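Local coordinates for putative uncharacterized protein TTHB189 (Thermus thermophilus, PDB 2ZCA) that belongs to the CasB/Cse2 family of type I-E CRISPR-associated proteins and probably takes part in adaptive immunity against viruses and plasmids, at residues L11-Q15 against Y69-G74. Residues are numbered along the deposited sequence; the frame is centred on the assembly and turned at random.
Sequences LKRLQ and YALKDG
L11-Q15 has helical backbone angles and lies on helix 3-15, with Q15 N hydrogen-bonded to L11 O at 2.9 Å. Y69-L71 closes helix 56-71; K72 (phi/psi -93/14) leaves helical geometry, and D73 (53/38) and G74 (68/19) both turn to positive phi. G74 N to Y69 O (2.7 Å) and D73 N to A70 O (2.8 Å) identify a Schellman motif with D73 as its C' residue. The nearest CA pair is K12 and G74 at 7.4 Å, and every hydrogen bond across the gap involves a side chain. Y69, its CA-to-CB bond directed toward L11-Q15 and chi1 t, lays its ring against L11: L11 CB lies over one face, 3.9 Å from the centroid and 15° off the normal, a CH-pi contact, while K12 CE sits at the ring edge. K12 (chi1 and chi2 m, then extended) sets out sideways, yet its NZ donates a hydrogen bond to G74 O at 2.6 Å. Q15, chi1 and chi2 t, donates one through NE2 to D73 O (3.2 Å, 172°) and accepts a weak one from Y69 OH to OE1 (2.7 Å). A CB on G74 would clash, 2.0 Å from Q15 OE1, so glycine fits here, in keeping with its positive phi. Beyond the pair, D73 OD1 forms a salt bridge with R24, and W20 touches Q15 and Y69. Two side chains of one helix thus hydrogen-bond to carbonyls of a Schellman C-terminal cap on another, joining helices 3-15 and 56-71 in this all-helical Cse2 protein.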
loop_
_atom_site.group_PDB
_atom_site.type_symbol
_atom_site.label_atom_id
_atom_site.label_comp_id
_atom_site.label_asym_id
_atom_site.label_seq_id
_atom_site.Cartn_x
_atom_site.Cartn_y
_atom_site.Cartn_z
ATOM N N LEU A 11 -0.557 4.891 11.678
ATOM C CA LEU A 11 -0.136 5.943 10.760
ATOM C C LEU A 11 -0.903 7.237 11.018
ATOM O O LEU A 11 -0.317 8.317 11.007
ATOM C CB LEU A 11 -0.326 5.491 9.309
ATOM C CG LEU A 11 0.588 4.329 8.899
ATOM C CD1 LEU A 11 0.238 3.856 7.491
ATOM C CD2 LEU A 11 2.041 4.777 8.964
ATOM N N LYS A 12 -2.209 7.129 11.260
ATOM C CA LYS A 12 -3.028 8.309 11.529
ATOM C C LYS A 12 -2.588 9.000 12.816
ATOM O O LYS A 12 -2.607 10.230 12.912
ATOM C CB LYS A 12 -4.509 7.925 11.623
ATOM C CG LYS A 12 -5.167 7.701 10.272
ATOM C CD LYS A 12 -5.159 8.991 9.467
ATOM C CE LYS A 12 -5.652 8.782 8.047
ATOM N NZ LYS A 12 -5.598 10.056 7.281
ATOM N N ARG A 13 -2.192 8.207 13.805
ATOM C CA ARG A 13 -1.732 8.754 15.075
ATOM C C ARG A 13 -0.424 9.512 14.841
ATOM O O ARG A 13 -0.219 10.600 15.384
ATOM C CB ARG A 13 -1.515 7.628 16.085
ATOM C CG ARG A 13 -1.010 8.092 17.436
ATOM C CD ARG A 13 -0.821 6.920 18.389
ATOM N NE ARG A 13 -0.356 7.358 19.703
ATOM C CZ ARG A 13 -0.107 6.539 20.720
ATOM N NH1 ARG A 13 -0.277 5.231 20.578
ATOM N NH2 ARG A 13 0.311 7.028 21.881
ATOM N N LEU A 14 0.452 8.928 14.023
ATOM C CA LEU A 14 1.738 9.533 13.690
ATOM C C LEU A 14 1.532 10.856 12.965
ATOM O O LEU A 14 2.191 11.852 13.262
ATOM C CB LEU A 14 2.543 8.604 12.776
ATOM C CG LEU A 14 3.918 8.099 13.209
ATOM C CD1 LEU A 14 4.537 7.318 12.054
ATOM C CD2 LEU A 14 4.814 9.260 13.597
ATOM N N GLN A 15 0.620 10.856 11.998
ATOM C CA GLN A 15 0.338 12.052 11.222
ATOM C C GLN A 15 -0.220 13.169 12.100
ATOM O O GLN A 15 -0.137 14.347 11.749
ATOM C CB GLN A 15 -0.635 11.717 10.087
ATOM C CG GLN A 15 -1.042 12.909 9.234
ATOM C CD GLN A 15 -1.523 12.500 7.856
ATOM O OE1 GLN A 15 -2.110 11.429 7.681
ATOM N NE2 GLN A 15 -1.288 13.359 6.868
ATOM N N TYR A 69 1.294 5.586 1.781
ATOM C CA TYR A 69 0.404 6.424 2.579
ATOM C C TYR A 69 0.974 7.843 2.585
ATOM O O TYR A 69 0.245 8.818 2.420
ATOM C CB TYR A 69 0.316 5.849 4.000
ATOM C CG TYR A 69 -0.446 6.676 5.015
ATOM C CD1 TYR A 69 0.188 7.684 5.747
ATOM C CD2 TYR A 69 -1.783 6.407 5.289
ATOM C CE1 TYR A 69 -0.498 8.396 6.738
ATOM C CE2 TYR A 69 -2.476 7.110 6.273
ATOM C CZ TYR A 69 -1.829 8.100 6.995
ATOM O OH TYR A 69 -2.517 8.778 7.979
ATOM N N ALA A 70 2.287 7.950 2.763
ATOM C CA ALA A 70 2.947 9.249 2.771
ATOM C C ALA A 70 2.857 9.917 1.397
ATOM O O ALA A 70 2.632 11.128 1.303
ATOM C CB ALA A 70 4.407 9.085 3.189
ATOM N N LEU A 71 3.032 9.131 0.337
ATOM C CA LEU A 71 2.962 9.651 -1.026
ATOM C C LEU A 71 1.622 10.347 -1.258
ATOM O O LEU A 71 1.551 11.380 -1.936
ATOM C CB LEU A 71 3.134 8.512 -2.041
ATOM C CG LEU A 71 2.952 8.866 -3.523
ATOM C CD1 LEU A 71 4.046 9.834 -3.960
ATOM C CD2 LEU A 71 2.995 7.597 -4.371
ATOM N N LYS A 72 0.565 9.776 -0.683
ATOM C CA LYS A 72 -0.781 10.322 -0.813
ATOM C C LYS A 72 -1.113 11.257 0.348
ATOM O O LYS A 72 -2.272 11.623 0.563
ATOM C CB LYS A 72 -1.803 9.178 -0.884
ATOM C CG LYS A 72 -1.835 8.458 -2.231
ATOM C CD LYS A 72 -2.530 9.317 -3.290
ATOM C CE LYS A 72 -2.532 8.645 -4.660
ATOM N NZ LYS A 72 -3.260 9.456 -5.677
ATOM N N ASP A 73 -0.082 11.641 1.092
ATOM C CA ASP A 73 -0.235 12.544 2.229
ATOM C C ASP A 73 -1.294 12.065 3.223
ATOM O O ASP A 73 -2.045 12.865 3.787
ATOM C CB ASP A 73 -0.575 13.952 1.727
ATOM C CG ASP A 73 -0.218 15.029 2.729
ATOM O OD1 ASP A 73 0.944 15.039 3.193
ATOM O OD2 ASP A 73 -1.091 15.866 3.045
ATOM N N GLY A 74 -1.351 10.751 3.426
ATOM C CA GLY A 74 -2.300 10.170 4.360
ATOM C C GLY A 74 -3.771 10.250 3.989
ATOM O O GLY A 74 -4.637 10.107 4.851
#